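Local coordinates for protein aeromonas extracellular serine protease (Aeromonas sobria, PDB 3WQB) that cleaves host plasma proteins after paired basic residues, one of them lysine, as a secreted calcium-binding serine protease of the furin subfamily, at residues 79-84 with 115-120; 75-80 with 142-147; 485-490 with 557-562; 509-514 with 574-579. The protein carries 1 engineered substitution. All coordinates share one frame; numbering follows the deposited sequence.

Interaction 1. Residues 79-84 with 115-120; sequences DGLAIA and HGTSVS
Gly-80 and Leu-81 pass beside the first turn of helix 115-124, with the CA atoms of Leu-81 and Thr-117 4.6 Å apart. The segment 79-84 is irregular loop, and 115-120 is helical. Gly-80 comes close through its backbone: its O meets Gly-116 CA at 3.2 Å in a CA-H...O contact. Gly-116 has no side chain to hold the loop off, and Gly-80 has backbone angles that suit glycine. Asp-79 holds the start of the helix with both carboxylate oxygens. OD1 takes the N-H of Gly-116 at 2.7 Å, from well above the carboxylate plane. OD2 accepts from His-115 N at 3.0 Å on its syn side. With CG between the backbone N and carbonyl carbon (chi1 72°), the carboxylate is set facing the helix start. Water 1 donates to Asp-79 OD1 and accepts from Thr-117 N. Further along, Ala-82, the centre of an inverse gamma turn, donates its N-H to Thr-117 OG1 at 2.9 Å. Leu-81 sends CD1 against Ser-120, 3.4 Å from its OG. That hydroxyl donates to Gly-116 O at 2.8 Å, while Ser-120 N reaches the same oxygen from its opposite face. The His-115 ring leads away from the loop. Its ND1 is hydrogen-bonded to Asp-78, its predicted charge-relay partner, and its NE2 to the backbone of another protein chain. The helix start touches the loop after strand 73-77, and His-115 and Val-119 also touch strands 173-179 and 331-332 and helix 335-352, which bears the engineered Ala-336.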
loop_
_atom_site.group_PDB
_atom_site.type_symbol
_atom_site.label_atom_id
_atom_site.label_comp_id
_atom_site.label_asym_id
_atom_site.label_seq_id
_atom_site.Cartn_x
_atom_site.Cartn_y
_atom_site.Cartn_z
ATOM N N ASP A 79 -6.979 -7.670 10.197
ATOM C CA ASP A 79 -6.963 -8.990 10.831
ATOM C C ASP A 79 -8.135 -9.230 11.781
ATOM O O ASP A 79 -8.291 -10.328 12.309
ATOM C CB ASP A 79 -5.621 -9.236 11.536
ATOM C CG ASP A 79 -5.445 -8.399 12.801
ATOM O OD1 ASP A 79 -6.342 -7.597 13.151
ATOM O OD2 ASP A 79 -4.402 -8.571 13.474
ATOM N N GLY A 80 -8.972 -8.214 11.969
ATOM C CA GLY A 80 -9.986 -8.261 13.013
ATOM C C GLY A 80 -10.268 -6.890 13.584
ATOM O O GLY A 80 -9.603 -5.909 13.242
ATOM N N LEU A 81 -11.282 -6.824 14.438
ATOM C CA LEU A 81 -11.621 -5.611 15.164
ATOM C C LEU A 81 -12.407 -6.023 16.390
ATOM O O LEU A 81 -13.467 -6.641 16.267
ATOM C CB LEU A 81 -12.460 -4.668 14.288
ATOM C CG LEU A 81 -13.079 -3.421 14.941
ATOM C CD1 LEU A 81 -12.090 -2.594 15.747
ATOM C CD2 LEU A 81 -13.790 -2.554 13.892
ATOM N N ALA A 82 -11.887 -5.684 17.567
ATOM C CA ALA A 82 -12.579 -5.979 18.823
ATOM C C ALA A 82 -13.687 -4.939 19.018
ATOM O O ALA A 82 -13.497 -3.904 19.668
ATOM C CB ALA A 82 -11.609 -5.973 19.978
ATOM N N ILE A 83 -14.842 -5.226 18.425
ATOM C CA ILE A 83 -15.946 -4.267 18.349
ATOM C C ILE A 83 -16.556 -3.878 19.697
ATOM O O ILE A 83 -17.235 -2.854 19.785
ATOM C CB ILE A 83 -17.058 -4.724 17.367
ATOM C CG1 ILE A 83 -17.589 -6.118 17.733
ATOM C CG2 ILE A 83 -16.560 -4.649 15.925
ATOM C CD1 ILE A 83 -18.948 -6.427 17.135
ATOM N N ALA A 84 -16.315 -4.678 20.733
ATOM C CA ALA A 84 -16.796 -4.345 22.071
ATOM C C ALA A 84 -15.778 -3.577 22.936
ATOM O O ALA A 84 -16.056 -3.284 24.099
ATOM C CB ALA A 84 -17.280 -5.596 22.790
ATOM N N HIS A 115 -3.775 -6.205 15.260
ATOM C CA HIS A 115 -3.385 -5.235 14.261
ATOM C C HIS A 115 -4.570 -4.350 13.844
ATOM O O HIS A 115 -4.469 -3.113 13.841
ATOM C CB HIS A 115 -2.796 -6.027 13.092
ATOM C CG HIS A 115 -2.115 -5.206 12.052
ATOM N ND1 HIS A 115 -2.747 -4.784 10.903
ATOM C CD2 HIS A 115 -0.829 -4.800 11.948
ATOM C CE1 HIS A 115 -1.888 -4.126 10.146
ATOM N NE2 HIS A 115 -0.710 -4.139 10.749
ATOM N N GLY A 116 -5.693 -4.975 13.522
ATOM C CA GLY A 116 -6.875 -4.257 13.047
ATOM C C GLY A 116 -7.482 -3.368 14.121
ATOM O O GLY A 116 -7.997 -2.287 13.830
ATOM N N THR A 117 -7.453 -3.842 15.364
ATOM C CA THR A 117 -7.964 -3.082 16.494
ATOM C C THR A 117 -7.077 -1.864 16.757
ATOM O O THR A 117 -7.571 -0.764 17.025
ATOM C CB THR A 117 -8.104 -4.001 17.718
ATOM O OG1 THR A 117 -9.029 -5.046 17.392
ATOM C CG2 THR A 117 -8.602 -3.248 18.947
ATOM N N SER A 118 -5.767 -2.057 16.643
ATOM C CA SER A 118 -4.821 -0.945 16.777
ATOM C C SER A 118 -5.007 0.102 15.669
ATOM O O SER A 118 -5.025 1.300 15.933
ATOM C CB SER A 118 -3.384 -1.470 16.803
ATOM O OG SER A 118 -3.147 -2.300 17.933
ATOM N N VAL A 119 -5.136 -0.369 14.432
ATOM C CA VAL A 119 -5.466 0.488 13.285
ATOM C C VAL A 119 -6.731 1.307 13.553
ATOM O O VAL A 119 -6.749 2.531 13.365
ATOM C CB VAL A 119 -5.633 -0.382 12.002
ATOM C CG1 VAL A 119 -6.309 0.381 10.867
ATOM C CG2 VAL A 119 -4.285 -0.907 11.541
ATOM N N SER A 120 -7.785 0.620 14.003
ATOM C CA SER A 120 -9.070 1.250 14.227
ATOM C C SER A 120 -9.015 2.391 15.234
ATOM O O SER A 120 -9.639 3.431 15.022
ATOM C CB SER A 120 -10.122 0.215 14.633
ATOM O OG SER A 120 -10.312 -0.706 13.572
HETATM O O HOH W 1 -7.399 -6.755 15.754
#

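Interaction 2. Residues 75-80 with 142-147; sequences AVVDDG and QGFNLL
Val-76 pairs with Gly-143 in a parallel ladder, and the axes of 75-77 and 142-144 approach to 4.8 Å at 19°. Val-76 N donates to Gln-142 O at 2.8 Å, almost in line with the carbonyl. Val-76 O then accepts from Phe-144 N, and Phe-144 O from Asp-78 N. Past the strand ends one more backbone bond follows. Leu-147 N reaches Asp-78 O at 2.9 Å, coming in above the carbonyl plane. Ala-75, Val-77 and Phe-144 share one face of the sheet. Ala-75 CB sits at the edge of the Phe-144 ring, 4.1 Å from CE2. Val-77 and Leu-146 lie side by side and point the same way, with Val-77 CG1 4.1 Å from Leu-146 CG. Helix 155-164 covers Phe-144 and Leu-146. Val-76 points to the other face, against helix 115-124. Leu-147 lays CB and CG over the Asp-78 carbonyl, and its CB lies 3.8 Å from Asp-79 CA. Water 2 joins Asp-79 O to Asn-145 ND2, and Asn-145 OD1 accepts from Val-99 N. Asp-78 OD1 accepts from Asp-79 N at 2.7 Å on its anti side. With the bond to His-115, this probably fixes the carboxylate's rotation. Strands 73-77 and 140-144, with helix 115-124 between them in the chain, form a beta-alpha-beta crossover of the subtilisin fold. As in other subtilases, the predicted charge-relay aspartate follows directly on the strand.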
loop_
_atom_site.group_PDB
_atom_site.type_symbol
_atom_site.label_atom_id
_atom_site.label_comp_id
_atom_site.label_asym_id
_atom_site.label_seq_id
_atom_site.Cartn_x
_atom_site.Cartn_y
_atom_site.Cartn_z
ATOM N N ALA A 75 -14.188 1.681 6.571
ATOM C CA ALA A 75 -14.013 0.224 6.649
ATOM C C ALA A 75 -12.562 -0.111 6.960
ATOM O O ALA A 75 -11.652 0.351 6.270
ATOM C CB ALA A 75 -14.414 -0.436 5.344
ATOM N N VAL A 76 -12.355 -0.937 7.979
ATOM C CA VAL A 76 -11.028 -1.425 8.321
ATOM C C VAL A 76 -10.927 -2.871 7.865
ATOM O O VAL A 76 -11.518 -3.778 8.466
ATOM C CB VAL A 76 -10.754 -1.263 9.829
ATOM C CG1 VAL A 76 -9.407 -1.829 10.200
ATOM C CG2 VAL A 76 -10.812 0.215 10.199
ATOM N N VAL A 77 -10.219 -3.067 6.760
ATOM C CA VAL A 77 -10.049 -4.382 6.150
ATOM C C VAL A 77 -8.700 -4.895 6.652
ATOM O O VAL A 77 -7.644 -4.454 6.219
ATOM C CB VAL A 77 -10.130 -4.291 4.608
ATOM C CG1 VAL A 77 -10.047 -5.676 3.970
ATOM C CG2 VAL A 77 -11.422 -3.581 4.185
ATOM N N ASP A 78 -8.739 -5.797 7.621
ATOM C CA ASP A 78 -7.533 -6.092 8.388
ATOM C C ASP A 78 -7.649 -7.465 9.062
ATOM O O ASP A 78 -8.328 -8.340 8.541
ATOM C CB ASP A 78 -7.285 -4.950 9.390
ATOM C CG ASP A 78 -5.822 -4.732 9.693
ATOM O OD1 ASP A 78 -5.230 -5.571 10.402
ATOM O OD2 ASP A 78 -5.261 -3.702 9.251
ATOM N N ASP A 79 -6.979 -7.670 10.197
ATOM C CA ASP A 79 -6.963 -8.990 10.831
ATOM C C ASP A 79 -8.135 -9.230 11.781
ATOM O O ASP A 79 -8.291 -10.328 12.309
ATOM C CB ASP A 79 -5.621 -9.236 11.536
ATOM C CG ASP A 79 -5.445 -8.399 12.801
ATOM O OD1 ASP A 79 -6.342 -7.597 13.151
ATOM O OD2 ASP A 79 -4.402 -8.571 13.474
ATOM N N GLY A 80 -8.972 -8.214 11.969
ATOM C CA GLY A 80 -9.986 -8.261 13.013
ATOM C C GLY A 80 -10.268 -6.890 13.584
ATOM O O GLY A 80 -9.603 -5.909 13.242
ATOM N N GLN A 142 -16.440 -0.079 10.467
ATOM C CA GLN A 142 -16.744 -1.493 10.282
ATOM C C GLN A 142 -15.433 -2.256 10.195
ATOM O O GLN A 142 -14.422 -1.714 9.740
ATOM C CB GLN A 142 -17.494 -1.733 8.979
ATOM C CG GLN A 142 -18.911 -1.242 8.926
ATOM C CD GLN A 142 -19.453 -1.353 7.518
ATOM O OE1 GLN A 142 -18.693 -1.321 6.539
ATOM N NE2 GLN A 142 -20.769 -1.491 7.401
ATOM N N GLY A 143 -15.451 -3.520 10.604
ATOM C CA GLY A 143 -14.267 -4.374 10.481
ATOM C C GLY A 143 -14.537 -5.614 9.648
ATOM O O GLY A 143 -15.608 -6.218 9.752
ATOM N N PHE A 144 -13.560 -5.992 8.827
ATOM C CA PHE A 144 -13.650 -7.198 8.008
ATOM C C PHE A 144 -12.308 -7.895 8.164
ATOM O O PHE A 144 -11.281 -7.357 7.750
ATOM C CB PHE A 144 -13.926 -6.835 6.546
ATOM C CG PHE A 144 -15.185 -6.054 6.361
ATOM C CD1 PHE A 144 -16.410 -6.697 6.304
ATOM C CD2 PHE A 144 -15.150 -4.668 6.259
ATOM C CE1 PHE A 144 -17.601 -5.979 6.158
ATOM C CE2 PHE A 144 -16.323 -3.948 6.108
ATOM C CZ PHE A 144 -17.550 -4.598 6.065
ATOM N N ASN A 145 -12.321 -9.073 8.792
ATOM C CA ASN A 145 -11.086 -9.729 9.216
ATOM C C ASN A 145 -10.426 -10.591 8.137
ATOM O O ASN A 145 -10.096 -11.764 8.368
ATOM C CB ASN A 145 -11.309 -10.520 10.518
ATOM C CG ASN A 145 -12.261 -11.695 10.352
ATOM O OD1 ASN A 145 -13.064 -11.733 9.424
ATOM N ND2 ASN A 145 -12.187 -12.650 11.272
ATOM N N LEU A 146 -10.211 -9.984 6.970
ATOM C CA LEU A 146 -9.586 -10.660 5.835
ATOM C C LEU A 146 -8.229 -11.283 6.156
ATOM O O LEU A 146 -7.839 -12.268 5.533
ATOM C CB LEU A 146 -9.421 -9.672 4.668
ATOM C CG LEU A 146 -10.535 -9.685 3.619
ATOM C CD1 LEU A 146 -10.456 -10.961 2.771
ATOM C CD2 LEU A 146 -11.936 -9.508 4.221
ATOM N N LEU A 147 -7.510 -10.686 7.109
ATOM C CA LEU A 147 -6.131 -11.085 7.426
ATOM C C LEU A 147 -6.033 -11.983 8.653
ATOM O O LEU A 147 -4.931 -12.269 9.121
ATOM C CB LEU A 147 -5.241 -9.852 7.610
ATOM C CG LEU A 147 -5.270 -8.772 6.526
ATOM C CD1 LEU A 147 -4.368 -7.613 6.899
ATOM C CD2 LEU A 147 -4.904 -9.330 5.171
HETATM O O HOH W 2 -10.171 -12.057 13.398
#

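Interaction 3. Residues 485-490 with 557-562; sequences RLPDLL and GTRQVS. With CA (calcium ion), chain D.
Arg-485 and Arg-559 stack by their guanidinium groups beside the calcium site of the P-domain. The centres lie 3.8 Å apart and the planes are 29° from parallel. Arg-559 NH1 stands over the centre of the Arg-485 group. Two like charges would be expected to repel, but Asp-488 bridges them at their edges, OD1 to Arg-559 and OD2 to Arg-485, which would be expected to offset the repulsion. Its OD1 is gripped end-on by NH1 and NH2 of Arg-559, at 2.8 Å from NH1. Its carboxylate is turned 80° from that guanidinium plane. Pro-487 CB packs against the guanidinium, 3.7 Å from Arg-559 NH2. Arg-559 NE is held in turn by Glu-576. Both arginine chains bend at the third torsion (76° in Arg-485), placing NE. Toward Gly-557 and Thr-558 the contact thins out and becomes exposed. There Arg-485 NH1 and NH2 both donate to Gly-557 O from the same face of its plane, with NH1 at 2.8 Å. The side chain of Thr-558 points away. Asp-454, Asp-553, Ala-555, Asn-578 and Asn-579 complete the metal site. Asp-488 OD2 binds the calcium ion at 2.3 Å and also takes a side-on grip from Arg-485, from NH2 and, at 2.9 Å, from NE.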
loop_
_atom_site.group_PDB
_atom_site.type_symbol
_atom_site.label_atom_id
_atom_site.label_comp_id
_atom_site.label_asym_id
_atom_site.label_seq_id
_atom_site.Cartn_x
_atom_site.Cartn_y
_atom_site.Cartn_z
ATOM N N ARG A 485 19.074 -10.794 -14.334
ATOM C CA ARG A 485 19.220 -10.336 -12.947
ATOM C C ARG A 485 18.451 -9.036 -12.720
ATOM O O ARG A 485 19.011 -7.938 -12.690
ATOM C CB ARG A 485 20.696 -10.217 -12.549
ATOM C CG ARG A 485 20.886 -9.927 -11.068
ATOM C CD ARG A 485 22.318 -10.144 -10.596
ATOM N NE ARG A 485 23.204 -9.065 -11.018
ATOM C CZ ARG A 485 24.319 -8.714 -10.385
ATOM N NH1 ARG A 485 24.721 -9.375 -9.295
ATOM N NH2 ARG A 485 25.036 -7.694 -10.849
ATOM N N LEU A 486 17.143 -9.183 -12.537
ATOM C CA LEU A 486 16.225 -8.043 -12.515
ATOM C C LEU A 486 16.607 -6.860 -11.626
ATOM O O LEU A 486 16.422 -5.721 -12.039
ATOM C CB LEU A 486 14.783 -8.483 -12.215
ATOM C CG LEU A 486 14.073 -9.223 -13.353
ATOM C CD1 LEU A 486 12.817 -9.895 -12.835
ATOM C CD2 LEU A 486 13.755 -8.292 -14.521
ATOM N N PRO A 487 17.149 -7.114 -10.411
ATOM C CA PRO A 487 17.469 -5.960 -9.563
ATOM C C PRO A 487 18.610 -5.080 -10.082
ATOM O O PRO A 487 18.840 -4.024 -9.524
ATOM C CB PRO A 487 17.814 -6.596 -8.205
ATOM C CG PRO A 487 17.079 -7.898 -8.232
ATOM C CD PRO A 487 17.229 -8.370 -9.646
ATOM N N ASP A 488 19.278 -5.482 -11.165
ATOM C CA ASP A 488 20.244 -4.598 -11.816
ATOM C C ASP A 488 19.589 -3.404 -12.499
ATOM O O ASP A 488 20.273 -2.450 -12.853
ATOM C CB ASP A 488 21.072 -5.363 -12.854
ATOM C CG ASP A 488 22.109 -6.278 -12.228
ATOM O OD1 ASP A 488 22.236 -6.284 -10.987
ATOM O OD2 ASP A 488 22.794 -6.992 -12.996
ATOM N N LEU A 489 18.276 -3.462 -12.699
ATOM C CA LEU A 489 17.606 -2.485 -13.550
ATOM C C LEU A 489 17.082 -1.253 -12.829
ATOM O O LEU A 489 16.406 -1.339 -11.792
ATOM C CB LEU A 489 16.492 -3.150 -14.367
ATOM C CG LEU A 489 16.926 -4.309 -15.267
ATOM C CD1 LEU A 489 15.711 -4.872 -15.943
ATOM C CD2 LEU A 489 17.978 -3.890 -16.297
ATOM N N LEU A 490 17.442 -0.106 -13.395
ATOM C CA LEU A 490 16.911 1.196 -13.032
ATOM C C LEU A 490 15.924 1.597 -14.126
ATOM O O LEU A 490 16.295 1.680 -15.308
ATOM C CB LEU A 490 18.064 2.208 -12.944
ATOM C CG LEU A 490 17.716 3.695 -12.907
ATOM C CD1 LEU A 490 17.099 4.052 -11.575
ATOM C CD2 LEU A 490 18.954 4.536 -13.149
ATOM N N GLY A 557 28.632 -6.402 -10.326
ATOM C CA GLY A 557 29.207 -7.058 -9.152
ATOM C C GLY A 557 28.243 -8.076 -8.574
ATOM O O GLY A 557 27.022 -7.937 -8.721
ATOM N N THR A 558 28.770 -9.101 -7.907
ATOM C CA THR A 558 27.919 -10.048 -7.181
ATOM C C THR A 558 27.279 -9.372 -5.969
ATOM O O THR A 558 27.809 -8.410 -5.424
ATOM C CB THR A 558 28.699 -11.294 -6.710
ATOM O OG1 THR A 558 29.724 -10.900 -5.791
ATOM C CG2 THR A 558 29.314 -12.014 -7.905
ATOM N N ARG A 559 26.120 -9.877 -5.572
ATOM C CA ARG A 559 25.468 -9.431 -4.358
ATOM C C ARG A 559 25.024 -10.640 -3.572
ATOM O O ARG A 559 24.754 -11.700 -4.143
ATOM C CB ARG A 559 24.242 -8.574 -4.688
ATOM C CG ARG A 559 24.570 -7.241 -5.354
ATOM C CD ARG A 559 23.322 -6.392 -5.527
ATOM N NE ARG A 559 22.348 -6.983 -6.445
ATOM C CZ ARG A 559 22.331 -6.820 -7.767
ATOM N NH1 ARG A 559 23.244 -6.072 -8.376
ATOM N NH2 ARG A 559 21.377 -7.406 -8.481
ATOM N N GLN A 560 24.939 -10.475 -2.259
ATOM C CA GLN A 560 24.435 -11.534 -1.413
ATOM C C GLN A 560 23.217 -11.099 -0.613
ATOM O O GLN A 560 23.095 -9.939 -0.208
ATOM C CB GLN A 560 25.531 -12.048 -0.486
ATOM C CG GLN A 560 26.647 -12.809 -1.199
ATOM C CD GLN A 560 27.641 -13.358 -0.223
ATOM O OE1 GLN A 560 27.749 -12.855 0.884
ATOM N NE2 GLN A 560 28.368 -14.394 -0.617
ATOM N N VAL A 561 22.326 -12.060 -0.401
ATOM C CA VAL A 561 21.080 -11.840 0.304
ATOM C C VAL A 561 20.972 -12.905 1.386
ATOM O O VAL A 561 21.195 -14.087 1.122
ATOM C CB VAL A 561 19.881 -11.937 -0.668
ATOM C CG1 VAL A 561 18.554 -11.802 0.070
ATOM C CG2 VAL A 561 19.995 -10.870 -1.764
ATOM N N SER A 562 20.638 -12.474 2.596
ATOM C CA SER A 562 20.448 -13.372 3.727
ATOM C C SER A 562 19.009 -13.889 3.709
ATOM O O SER A 562 18.048 -13.100 3.609
ATOM C CB SER A 562 20.734 -12.640 5.048
ATOM O OG SER A 562 22.000 -11.981 5.037
HETATM CA CA CA D . 24.240 -6.588 -14.789
#

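Interaction 4. Residues 509-514 with 574-579; sequences SLVGQS and LTERNN. With CA (calcium ion), chain D.
Val-511 and Glu-576 cross at about a right angle, with Val-511 CG1 3.7 Å from Glu-576 OE2. The glutamate is extended beyond CG, and its carboxylate lies against this methyl. Val-511 meets Leu-574 obliquely with its other branch, CG2 standing 4.1 Å from CD2. In Leu-574, CG anti to the backbone N (chi1 -179°) carries the side chain to the helix start. Its two methyls part: CD2 faces Val-511, and CD1 rests 3.4 Å from Ser-514 O. Ser-514 points toward the strand. Its OG lies 3.3 Å from Glu-576 CA, next to the Thr-575 carbonyl. Water 3 links the polar ends, 2.7 Å from Ser-514 OG and donating to Glu-576 OE1 at 2.7 Å. Glu-576 OE2 forms a salt bridge with Arg-232, besides Arg-559, which probably favours its charged form. The buried carboxylate is therefore satisfied on both oxygens. Val-511 is the N-cap of helix 512-520. Through it and Ser-514 the helix start packs on strand 571-576, the outermost of an antiparallel sheet in this chain. Beyond the strand Asn-578 and Asn-579 bind calcium, Asn-579 through OD1 at 2.4 Å. The chain thus runs from the helix-strand contact straight into the calcium site of the P-domain.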
loop_
_atom_site.group_PDB
_atom_site.type_symbol
_atom_site.label_atom_id
_atom_site.label_comp_id
_atom_site.label_asym_id
_atom_site.label_seq_id
_atom_site.Cartn_x
_atom_site.Cartn_y
_atom_site.Cartn_z
ATOM N N SER A 509 13.927 -6.095 -4.238
ATOM C CA SER A 509 13.740 -7.461 -3.768
ATOM C C SER A 509 13.362 -8.483 -4.840
ATOM O O SER A 509 13.016 -9.614 -4.503
ATOM C CB SER A 509 12.720 -7.489 -2.622
ATOM O OG SER A 509 11.411 -7.238 -3.106
ATOM N N LEU A 510 13.430 -8.103 -6.117
ATOM C CA LEU A 510 13.144 -9.055 -7.201
ATOM C C LEU A 510 14.285 -10.043 -7.426
ATOM O O LEU A 510 14.797 -10.187 -8.538
ATOM C CB LEU A 510 12.776 -8.331 -8.504
ATOM C CG LEU A 510 11.513 -7.474 -8.451
ATOM C CD1 LEU A 510 11.317 -6.750 -9.770
ATOM C CD2 LEU A 510 10.297 -8.331 -8.110
ATOM N N VAL A 511 14.636 -10.754 -6.361
ATOM C CA VAL A 511 15.765 -11.692 -6.364
ATOM C C VAL A 511 15.339 -13.138 -6.673
ATOM O O VAL A 511 16.137 -14.073 -6.535
ATOM C CB VAL A 511 16.522 -11.636 -5.011
ATOM C CG1 VAL A 511 17.104 -10.241 -4.766
ATOM C CG2 VAL A 511 15.602 -12.066 -3.849
ATOM N N GLY A 512 14.088 -13.307 -7.101
ATOM C CA GLY A 512 13.503 -14.621 -7.336
ATOM C C GLY A 512 14.189 -15.465 -8.387
ATOM O O GLY A 512 14.099 -16.694 -8.339
ATOM N N GLN A 513 14.874 -14.833 -9.337
ATOM C CA GLN A 513 15.603 -15.602 -10.347
ATOM C C GLN A 513 16.764 -16.358 -9.710
ATOM O O GLN A 513 16.992 -17.529 -10.029
ATOM C CB GLN A 513 16.101 -14.705 -11.470
ATOM C CG GLN A 513 14.987 -14.049 -12.258
ATOM C CD GLN A 513 15.483 -12.865 -13.074
ATOM O OE1 GLN A 513 16.099 -11.938 -12.544
ATOM N NE2 GLN A 513 15.220 -12.897 -14.368
ATOM N N SER A 514 17.466 -15.696 -8.795
ATOM C CA SER A 514 18.544 -16.320 -8.039
ATOM C C SER A 514 18.011 -17.381 -7.081
ATOM O O SER A 514 18.598 -18.461 -6.951
ATOM C CB SER A 514 19.363 -15.271 -7.288
ATOM O OG SER A 514 20.038 -14.428 -8.204
ATOM N N LEU A 574 21.986 -16.309 -0.340
ATOM C CA LEU A 574 21.631 -16.348 -1.742
ATOM C C LEU A 574 22.579 -15.406 -2.465
ATOM O O LEU A 574 22.749 -14.259 -2.057
ATOM C CB LEU A 574 20.177 -15.901 -1.920
ATOM C CG LEU A 574 19.566 -15.881 -3.321
ATOM C CD1 LEU A 574 19.472 -17.287 -3.901
ATOM C CD2 LEU A 574 18.202 -15.212 -3.283
ATOM N N THR A 575 23.220 -15.904 -3.516
ATOM C CA THR A 575 24.104 -15.082 -4.330
ATOM C C THR A 575 23.396 -14.722 -5.623
ATOM O O THR A 575 22.849 -15.592 -6.309
ATOM C CB THR A 575 25.444 -15.793 -4.617
ATOM O OG1 THR A 575 26.050 -16.162 -3.372
ATOM C CG2 THR A 575 26.397 -14.879 -5.394
ATOM N N GLU A 576 23.379 -13.426 -5.926
ATOM C CA GLU A 576 22.866 -12.954 -7.200
ATOM C C GLU A 576 24.029 -12.875 -8.169
ATOM O O GLU A 576 24.910 -12.022 -8.025
ATOM C CB GLU A 576 22.265 -11.559 -7.079
ATOM C CG GLU A 576 21.000 -11.425 -6.280
ATOM C CD GLU A 576 20.384 -10.070 -6.528
ATOM O OE1 GLU A 576 19.786 -9.886 -7.608
ATOM O OE2 GLU A 576 20.525 -9.182 -5.661
ATOM N N ARG A 577 24.019 -13.761 -9.154
ATOM C CA ARG A 577 25.069 -13.784 -10.170
ATOM C C ARG A 577 24.713 -12.813 -11.291
ATOM O O ARG A 577 23.565 -12.755 -11.742
ATOM C CB ARG A 577 25.239 -15.199 -10.720
ATOM C CG ARG A 577 25.339 -16.274 -9.645
ATOM C CD ARG A 577 26.783 -16.572 -9.269
ATOM N NE ARG A 577 26.892 -17.227 -7.965
ATOM C CZ ARG A 577 26.668 -18.519 -7.734
ATOM N NH1 ARG A 577 26.313 -19.334 -8.722
ATOM N NH2 ARG A 577 26.800 -19.002 -6.505
ATOM N N ASN A 578 25.692 -12.031 -11.725
ATOM C CA ASN A 578 25.472 -11.089 -12.820
ATOM C C ASN A 578 24.919 -11.755 -14.083
ATOM O O ASN A 578 25.259 -12.895 -14.392
ATOM C CB ASN A 578 26.754 -10.321 -13.133
ATOM C CG ASN A 578 26.519 -9.142 -14.054
ATOM O OD1 ASN A 578 25.525 -8.425 -13.930
ATOM N ND2 ASN A 578 27.427 -8.942 -14.993
ATOM N N ASN A 579 24.045 -11.052 -14.801
ATOM C CA ASN A 579 23.566 -11.548 -16.090
ATOM C C ASN A 579 24.730 -11.790 -17.044
ATOM O O ASN A 579 25.594 -10.933 -17.211
ATOM C CB ASN A 579 22.547 -10.592 -16.724
ATOM C CG ASN A 579 23.056 -9.168 -16.819
ATOM O OD1 ASN A 579 23.337 -8.532 -15.806
ATOM N ND2 ASN A 579 23.167 -8.658 -18.039
HETATM CA CA CA D . 24.240 -6.588 -14.789
HETATM O O HOH W 3 18.778 -12.148 -8.795
#

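From the N terminus, strand 73-77 and the loop after it open interactions 1 and 2 together, sharing Asp-79 and Gly-80. Interaction 1 closes first, at helix 115-124, and is nested within the longer loop that interaction 2 closes at strand 140-144. The two touch at Asp-78 and His-115 and join strand, loop and helix of the subtilisin domain. Interactions 3 and 4 follow in the P-domain and cross. Interaction 3 closes at strand 559-565 and interaction 4, opened inside it at 509-514, closes after it at strand 571-576. These neighbouring strands join them, and both reach the same calcium ion. Centres of the first pair lie about 35 to 39 Å from those of the second.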